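Local structure of glucosamine kinase (6HWJ) at residues D258-S263 with E270-W275; V251-E256 with R402-V407. The protein catalyses the ATP-dependent phosphorylation of D-glucosamine to D-glucosamine 6-phosphate with the help of magnesium ions, and acts to a lesser extent on glucose. One frame throughout, in Å; residues are numbered along the deposited sequence.

Interaction 1 (D258-S263 with E270-W275)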
ATOM      1  N   ASP A 258      12.338 -21.363  -6.250  1.00 38.81           N
ATOM      2  CA  ASP A 258      12.928 -22.000  -7.426  1.00 41.24           C
ATOM      3  C   ASP A 258      13.364 -20.960  -8.455  1.00 40.76           C
ATOM      4  O   ASP A 258      14.459 -21.059  -9.023  1.00 41.38           O
ATOM      5  CB  ASP A 258      11.940 -22.987  -8.039  1.00 47.66           C
ATOM      6  CG  ASP A 258      11.733 -24.211  -7.174  1.00 56.13           C
ATOM      7  OD1 ASP A 258      12.615 -24.512  -6.343  1.00 58.30           O
ATOM      8  OD2 ASP A 258      10.688 -24.878  -7.325  1.00 61.73           O
ATOM      9  N   GLU A 259      12.534 -19.946  -8.696  1.00 39.01           N
ATOM     10  CA  GLU A 259      12.903 -18.919  -9.664  1.00 43.93           C
ATOM     11  C   GLU A 259      14.156 -18.176  -9.218  1.00 39.72           C
ATOM     12  O   GLU A 259      15.070 -17.936 -10.018  1.00 40.42           O
ATOM     13  CB  GLU A 259      11.748 -17.949  -9.884  1.00 53.32           C
ATOM     14  CG  GLU A 259      11.984 -16.981 -11.035  1.00 65.04           C
ATOM     15  CD  GLU A 259      10.839 -16.004 -11.224  1.00 74.98           C
ATOM     16  OE1 GLU A 259       9.709 -16.312 -10.787  1.00 78.26           O
ATOM     17  OE2 GLU A 259      11.073 -14.920 -11.800  1.00 78.37           O
ATOM     18  N   ALA A 260      14.214 -17.780  -7.938  1.00 36.16           N
ATOM     19  CA  ALA A 260      15.397 -17.088  -7.436  1.00 34.69           C
ATOM     20  C   ALA A 260      16.640 -17.958  -7.560  1.00 36.12           C
ATOM     21  O   ALA A 260      17.692 -17.482  -7.990  1.00 37.32           O
ATOM     22  CB  ALA A 260      15.185 -16.668  -5.983  1.00 31.70           C
ATOM     23  N   VAL A 261      16.534 -19.239  -7.203  1.00 38.09           N
ATOM     24  CA  VAL A 261      17.671 -20.149  -7.322  1.00 40.25           C
ATOM     25  C   VAL A 261      18.142 -20.249  -8.765  1.00 40.23           C
ATOM     26  O   VAL A 261      19.345 -20.403  -9.024  1.00 38.44           O
ATOM     27  CB  VAL A 261      17.306 -21.540  -6.759  1.00 39.07           C
ATOM     28  CG1 VAL A 261      18.335 -22.559  -7.158  1.00 44.92           C
ATOM     29  CG2 VAL A 261      17.182 -21.493  -5.252  1.00 40.81           C
ATOM     30  N   ALA A 262      17.213 -20.171  -9.723  1.00 43.29           N
ATOM     31  CA  ALA A 262      17.556 -20.329 -11.133  1.00 46.08           C
ATOM     32  C   ALA A 262      18.051 -19.038 -11.777  1.00 48.45           C
ATOM     33  O   ALA A 262      18.560 -19.083 -12.901  1.00 50.35           O
ATOM     34  CB  ALA A 262      16.340 -20.844 -11.914  1.00 44.21           C
ATOM     35  N   SER A 263      17.924 -17.896 -11.100  1.00 44.42           N
ATOM     36  CA  SER A 263      18.224 -16.613 -11.713  1.00 43.94           C
ATOM     37  C   SER A 263      19.305 -15.803 -11.007  1.00 41.96           C
ATOM     38  O   SER A 263      19.880 -14.910 -11.636  1.00 44.68           O
ATOM     39  CB  SER A 263      16.954 -15.760 -11.795  1.00 44.52           C
ATOM     40  OG  SER A 263      16.365 -15.626 -10.526  1.00 49.89           O
ATOM     41  N   GLU A 270      25.277 -18.978  -5.460  1.00 39.24           N
ATOM     42  CA  GLU A 270      25.760 -20.231  -4.894  1.00 43.28           C
ATOM     43  C   GLU A 270      25.285 -20.408  -3.456  1.00 41.59           C
ATOM     44  O   GLU A 270      24.871 -21.502  -3.067  1.00 43.73           O
ATOM     45  CB  GLU A 270      27.286 -20.293  -4.967  1.00 49.63           C
ATOM     46  CG  GLU A 270      27.835 -20.297  -6.390  1.00 61.10           C
ATOM     47  CD  GLU A 270      29.332 -20.552  -6.438  1.00 72.87           C
ATOM     48  OE1 GLU A 270      29.810 -21.447  -5.711  1.00 76.77           O
ATOM     49  OE2 GLU A 270      30.036 -19.850  -7.197  1.00 76.49           O
ATOM     50  N   ARG A 271      25.342 -19.348  -2.649  1.00 37.43           N
ATOM     51  CA  ARG A 271      24.884 -19.446  -1.269  1.00 37.55           C
ATOM     52  C   ARG A 271      23.382 -19.688  -1.202  1.00 36.98           C
ATOM     53  O   ARG A 271      22.919 -20.508  -0.405  1.00 38.23           O
ATOM     54  CB  ARG A 271      25.260 -18.176  -0.496  1.00 36.60           C
ATOM     55  CG  ARG A 271      26.750 -18.121  -0.141  1.00 38.55           C
ATOM     56  CD  ARG A 271      27.063 -17.024   0.862  1.00 38.52           C
ATOM     57  NE  ARG A 271      26.946 -15.693   0.272  1.00 38.73           N
ATOM     58  CZ  ARG A 271      27.917 -15.085  -0.407  1.00 42.49           C
ATOM     59  NH1 ARG A 271      29.070 -15.687  -0.605  1.00 45.93           N
ATOM     60  NH2 ARG A 271      27.729 -13.862  -0.888  1.00 42.14           N
ATOM     61  N   LEU A 272      22.603 -18.969  -2.010  1.00 33.87           N
ATOM     62  CA  LEU A 272      21.166 -19.221  -2.047  1.00 35.46           C
ATOM     63  C   LEU A 272      20.884 -20.669  -2.443  1.00 39.12           C
ATOM     64  O   LEU A 272      20.037 -21.334  -1.839  1.00 41.64           O
ATOM     65  CB  LEU A 272      20.483 -18.266  -3.018  1.00 35.48           C
ATOM     66  CG  LEU A 272      18.990 -18.511  -3.230  1.00 39.42           C
ATOM     67  CD1 LEU A 272      18.267 -18.479  -1.888  1.00 39.08           C
ATOM     68  CD2 LEU A 272      18.395 -17.484  -4.179  1.00 43.88           C
ATOM     69  N   LYS A 273      21.577 -21.167  -3.461  1.00 39.66           N
ATOM     70  CA  LYS A 273      21.370 -22.557  -3.880  1.00 44.99           C
ATOM     71  C   LYS A 273      21.677 -23.514  -2.739  1.00 45.69           C
ATOM     72  O   LYS A 273      21.002 -24.536  -2.587  1.00 46.15           O
ATOM     73  CB  LYS A 273      22.230 -22.873  -5.103  1.00 52.59           C
ATOM     74  CG  LYS A 273      21.995 -24.257  -5.690  1.00 67.74           C
ATOM     75  CD  LYS A 273      22.848 -24.485  -6.934  1.00 81.68           C
ATOM     76  CE  LYS A 273      22.155 -24.003  -8.203  1.00 90.34           C
ATOM     77  NZ  LYS A 273      21.075 -24.931  -8.645  1.00 95.92           N
ATOM     78  N   ALA A 274      22.665 -23.181  -1.901  1.00 43.27           N
ATOM     79  CA  ALA A 274      22.971 -24.014  -0.745  1.00 46.32           C
ATOM     80  C   ALA A 274      21.945 -23.841   0.372  1.00 46.06           C
ATOM     81  O   ALA A 274      21.720 -24.776   1.147  1.00 44.82           O
ATOM     82  CB  ALA A 274      24.372 -23.688  -0.226  1.00 45.86           C
ATOM     83  N   TRP A 275      21.309 -22.674   0.463  1.00 43.33           N
ATOM     84  CA  TRP A 275      20.317 -22.432   1.502  1.00 42.29           C
ATOM     85  C   TRP A 275      18.934 -22.948   1.130  1.00 41.44           C
ATOM     86  O   TRP A 275      18.104 -23.145   2.020  1.00 40.43           O
ATOM     87  CB  TRP A 275      20.210 -20.922   1.795  1.00 38.29           C
ATOM     88  CG  TRP A 275      21.418 -20.325   2.436  1.00 35.56           C
ATOM     89  CD1 TRP A 275      22.340 -20.967   3.206  1.00 38.48           C
ATOM     90  CD2 TRP A 275      21.838 -18.952   2.364  1.00 34.81           C
ATOM     91  NE1 TRP A 275      23.308 -20.077   3.628  1.00 39.86           N
ATOM     92  CE2 TRP A 275      23.022 -18.836   3.117  1.00 37.80           C
ATOM     93  CE3 TRP A 275      21.329 -17.816   1.727  1.00 36.51           C
ATOM     94  CZ2 TRP A 275      23.706 -17.633   3.252  1.00 37.64           C
ATOM     95  CZ3 TRP A 275      22.006 -16.619   1.868  1.00 38.52           C
ATOM     96  CH2 TRP A 275      23.182 -16.538   2.626  1.00 37.97           C
TER
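The apolar part of this contact is built round L272, which reaches between A260 and V261 of the facing helix. Its CD2 lies 3.8 Å from A260 CB and 3.8 Å from A260 C, while its CG meets V261 CG2 at 4.0 Å. The leucine can extend across because CG stands anti to its backbone N (chi1 175°). Beyond V261 a charged side chain joins the packing: the lysine chain of K273 bends at its third and fourth torsions and brings NZ to 3.9 Å from V261 CG1, a plain van der Waals approach at the exposed border. The two segments belong to consecutive helices, 243-263 and 266-284, forming a helical hairpin with a very short connection; locally their axes come within 9.0 Å and run at 145°, nearer antiparallel than parallel. The hydrogen bond of S263 lies within its own segment, and the salt bridges run to other helices. S263 OG donates to E259 O over 2.7 Å, approaching from above the carbonyl plane. Helix 398-416 packs beside both, Y410 touching L272 and R415 forming a salt bridge with E259, whereas R271 pairs with D425 of helix 422-431.

Interaction 2 (V251-E256 with R402-V407)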
ATOM      1  N   VAL A 251       3.146 -23.653  -2.142  1.00 41.53           N
ATOM      2  CA  VAL A 251       3.405 -23.787  -3.573  1.00 44.73           C
ATOM      3  C   VAL A 251       3.952 -22.482  -4.131  1.00 41.48           C
ATOM      4  O   VAL A 251       4.966 -22.465  -4.843  1.00 39.91           O
ATOM      5  CB  VAL A 251       2.127 -24.220  -4.317  1.00 47.47           C
ATOM      6  CG1 VAL A 251       2.316 -24.057  -5.823  1.00 49.12           C
ATOM      7  CG2 VAL A 251       1.762 -25.657  -3.956  1.00 49.20           C
ATOM      8  N   ARG A 252       3.276 -21.367  -3.828  1.00 41.47           N
ATOM      9  CA  ARG A 252       3.729 -20.066  -4.314  1.00 44.41           C
ATOM     10  C   ARG A 252       5.138 -19.765  -3.819  1.00 39.76           C
ATOM     11  O   ARG A 252       5.998 -19.302  -4.582  1.00 39.20           O
ATOM     12  CB  ARG A 252       2.740 -18.980  -3.875  1.00 57.45           C
ATOM     13  CG  ARG A 252       3.272 -17.549  -3.942  1.00 74.05           C
ATOM     14  CD  ARG A 252       3.148 -16.932  -5.323  1.00 90.80           C
ATOM     15  NE  ARG A 252       1.814 -16.384  -5.553  1.00104.67           N
ATOM     16  CZ  ARG A 252       1.540 -15.402  -6.411  1.00114.48           C
ATOM     17  NH1 ARG A 252       2.508 -14.842  -7.124  1.00117.57           N
ATOM     18  NH2 ARG A 252       0.293 -14.974  -6.545  1.00117.53           N
ATOM     19  N   MET A 253       5.391 -20.003  -2.531  1.00 35.57           N
ATOM     20  CA  MET A 253       6.691 -19.653  -1.964  1.00 31.94           C
ATOM     21  C   MET A 253       7.795 -20.535  -2.521  1.00 32.66           C
ATOM     22  O   MET A 253       8.897 -20.049  -2.801  1.00 35.25           O
ATOM     23  CB  MET A 253       6.614 -19.739  -0.441  1.00 33.71           C
ATOM     24  CG  MET A 253       5.656 -18.705   0.156  1.00 36.16           C
ATOM     25  SD  MET A 253       4.962 -19.127   1.766  1.00 42.45           S
ATOM     26  CE  MET A 253       6.343 -18.737   2.840  1.00 41.27           C
ATOM     27  N   ARG A 254       7.505 -21.828  -2.752  1.00 35.50           N
ATOM     28  CA  ARG A 254       8.506 -22.705  -3.348  1.00 39.64           C
ATOM     29  C   ARG A 254       8.780 -22.329  -4.802  1.00 40.47           C
ATOM     30  O   ARG A 254       9.935 -22.369  -5.250  1.00 39.76           O
ATOM     31  CB  ARG A 254       8.068 -24.164  -3.240  1.00 44.71           C
ATOM     32  CG  ARG A 254       8.548 -24.854  -1.965  1.00 50.97           C
ATOM     33  CD  ARG A 254       8.088 -26.336  -1.875  1.00 57.94           C
ATOM     34  NE  ARG A 254       6.788 -26.449  -1.210  1.00 63.02           N
ATOM     35  CZ  ARG A 254       5.645 -26.734  -1.825  1.00 68.96           C
ATOM     36  NH1 ARG A 254       5.614 -26.972  -3.134  1.00 73.00           N
ATOM     37  NH2 ARG A 254       4.527 -26.803  -1.122  1.00 70.81           N
ATOM     38  N   GLU A 255       7.744 -21.945  -5.551  1.00 40.62           N
ATOM     39  CA  GLU A 255       7.962 -21.511  -6.927  1.00 43.28           C
ATOM     40  C   GLU A 255       8.849 -20.268  -6.980  1.00 38.83           C
ATOM     41  O   GLU A 255       9.760 -20.183  -7.807  1.00 37.55           O
ATOM     42  CB  GLU A 255       6.623 -21.242  -7.613  1.00 53.57           C
ATOM     43  CG  GLU A 255       5.839 -22.517  -7.914  1.00 67.56           C
ATOM     44  CD  GLU A 255       4.553 -22.252  -8.667  1.00 77.73           C
ATOM     45  OE1 GLU A 255       4.241 -21.065  -8.911  1.00 80.67           O
ATOM     46  OE2 GLU A 255       3.855 -23.232  -9.016  1.00 81.81           O
ATOM     47  N   GLU A 256       8.590 -19.286  -6.110  1.00 35.87           N
ATOM     48  CA  GLU A 256       9.438 -18.103  -6.078  1.00 37.98           C
ATOM     49  C   GLU A 256      10.866 -18.465  -5.690  1.00 36.64           C
ATOM     50  O   GLU A 256      11.835 -17.942  -6.267  1.00 35.85           O
ATOM     51  CB  GLU A 256       8.856 -17.072  -5.114  1.00 40.71           C
ATOM     52  CG  GLU A 256       7.500 -16.531  -5.536  1.00 46.47           C
ATOM     53  CD  GLU A 256       6.862 -15.658  -4.470  1.00 53.49           C
ATOM     54  OE1 GLU A 256       7.303 -15.725  -3.303  1.00 55.24           O
ATOM     55  OE2 GLU A 256       5.916 -14.904  -4.795  1.00 55.65           O
ATOM     56  N   ARG A 402       9.144 -14.521   6.698  1.00 28.70           N
ATOM     57  CA  ARG A 402      10.337 -13.689   6.569  1.00 30.36           C
ATOM     58  C   ARG A 402      11.251 -14.221   5.474  1.00 30.10           C
ATOM     59  O   ARG A 402      11.730 -13.460   4.625  1.00 30.92           O
ATOM     60  CB  ARG A 402      11.070 -13.598   7.906  1.00 30.44           C
ATOM     61  CG  ARG A 402      12.390 -12.857   7.832  1.00 32.86           C
ATOM     62  CD  ARG A 402      12.211 -11.384   7.396  1.00 32.78           C
ATOM     63  NE  ARG A 402      13.507 -10.729   7.247  1.00 30.78           N
ATOM     64  CZ  ARG A 402      14.191 -10.188   8.257  1.00 32.99           C
ATOM     65  NH1 ARG A 402      15.376  -9.646   8.033  1.00 33.14           N
ATOM     66  NH2 ARG A 402      13.682 -10.176   9.479  1.00 31.78           N
ATOM     67  N   TYR A 403      11.489 -15.540   5.459  1.00 31.62           N
ATOM     68  CA  TYR A 403      12.301 -16.110   4.402  1.00 30.41           C
ATOM     69  C   TYR A 403      11.731 -15.728   3.043  1.00 29.06           C
ATOM     70  O   TYR A 403      12.470 -15.340   2.139  1.00 30.60           O
ATOM     71  CB  TYR A 403      12.383 -17.637   4.556  1.00 34.69           C
ATOM     72  CG  TYR A 403      13.271 -18.130   5.691  1.00 39.45           C
ATOM     73  CD1 TYR A 403      14.013 -17.247   6.468  1.00 40.36           C
ATOM     74  CD2 TYR A 403      13.382 -19.489   5.968  1.00 41.54           C
ATOM     75  CE1 TYR A 403      14.832 -17.711   7.499  1.00 41.57           C
ATOM     76  CE2 TYR A 403      14.197 -19.953   6.981  1.00 44.23           C
ATOM     77  CZ  TYR A 403      14.917 -19.055   7.749  1.00 44.80           C
ATOM     78  OH  TYR A 403      15.727 -19.522   8.772  1.00 46.18           O
ATOM     79  N   ALA A 404      10.406 -15.831   2.882  1.00 27.78           N
ATOM     80  CA  ALA A 404       9.783 -15.514   1.600  1.00 29.60           C
ATOM     81  C   ALA A 404       9.984 -14.042   1.236  1.00 30.73           C
ATOM     82  O   ALA A 404      10.109 -13.701   0.053  1.00 29.47           O
ATOM     83  CB  ALA A 404       8.296 -15.846   1.653  1.00 26.98           C
ATOM     84  N   GLN A 405      10.005 -13.163   2.235  1.00 29.57           N
ATOM     85  CA  GLN A 405      10.273 -11.754   1.973  1.00 33.80           C
ATOM     86  C   GLN A 405      11.661 -11.582   1.375  1.00 32.55           C
ATOM     87  O   GLN A 405      11.840 -10.862   0.386  1.00 32.74           O
ATOM     88  CB  GLN A 405      10.146 -10.933   3.253  1.00 39.90           C
ATOM     89  CG  GLN A 405       8.745 -10.758   3.781  1.00 51.84           C
ATOM     90  CD  GLN A 405       7.949  -9.707   3.017  1.00 58.94           C
ATOM     91  OE1 GLN A 405       8.493  -8.976   2.179  1.00 57.30           O
ATOM     92  NE2 GLN A 405       6.655  -9.629   3.307  1.00 60.70           N
ATOM     93  N   GLU A 406      12.662 -12.245   1.969  1.00 28.28           N
ATOM     94  CA  GLU A 406      14.031 -12.120   1.464  1.00 30.38           C
ATOM     95  C   GLU A 406      14.151 -12.689   0.055  1.00 31.81           C
ATOM     96  O   GLU A 406      14.856 -12.125  -0.796  1.00 30.70           O
ATOM     97  CB  GLU A 406      15.008 -12.812   2.424  1.00 29.45           C
ATOM     98  CG  GLU A 406      14.945 -12.292   3.858  1.00 31.03           C
ATOM     99  CD  GLU A 406      15.315 -10.805   3.966  1.00 33.46           C
ATOM    100  OE1 GLU A 406      15.940 -10.283   3.034  1.00 34.38           O
ATOM    101  OE2 GLU A 406      14.979 -10.162   4.981  1.00 35.82           O
ATOM    102  N   VAL A 407      13.444 -13.795  -0.229  1.00 30.06           N
ATOM    103  CA  VAL A 407      13.458 -14.346  -1.573  1.00 28.41           C
ATOM    104  C   VAL A 407      12.868 -13.360  -2.577  1.00 33.16           C
ATOM    105  O   VAL A 407      13.330 -13.276  -3.725  1.00 33.19           O
ATOM    106  CB  VAL A 407      12.706 -15.690  -1.603  1.00 35.65           C
ATOM    107  CG1 VAL A 407      12.590 -16.207  -3.024  1.00 38.14           C
ATOM    108  CG2 VAL A 407      13.409 -16.705  -0.700  1.00 35.00           C
TER
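M253 lays its terminal methyl over the small side chain of A404, with CE 3.7 Å from A404 CB and its own CG farther back at 4.2 Å from the same atom. The bend at chi3 (78°) turns the methyl toward the alanine. One turn further along each helix the pairing changes character: within these segments V407 CG1 lies closest to backbone, 3.8 Å from E256 O, with E256 CB a looser neighbour at 4.4 Å. With CG1 anti to its backbone N (chi1 174°), the valine directs this branch at the neighbouring helix. Helices 243-263 and 398-416 are thus brought together from distant parts of the sequence in the helical region of the kinase, and Y283 of helix 266-284 touches M253, A404 and V407. Away from the interface, R402 grips E406 side-on in a salt bridge within helix 398-416. Both NE and NH1 donate to E406 OE2, NE at 2.8 Å along the anti lone pair and NH1 at 3.1 Å from outside the carboxylate plane, a double hold that limits rotation of both groups. D347 forms a salt bridge with R402, and H348 hydrogen-bonds the second carboxylate oxygen, E406 OE1.

Helix 243-263 is common to both contacts, packing against its hairpin partner in interaction 1 and against the sequence-distant helix 398-416 in interaction 2. The centres of the two contacts are about 11 Å apart, and the two meet directly where A260 CB lies 4.0 Å from V407 CG1, so A260 and V407 link them. Helix 398-416 carries most of the inferred substrate-specificity motif, to which Q405, E406 and V407 belong, as well as E409, which binds D-glucosamine. The side chain of E409 lies about 7 Å from that of V407 and about 9 Å from that of A260, placing this shared packing close to the sugar-binding residue.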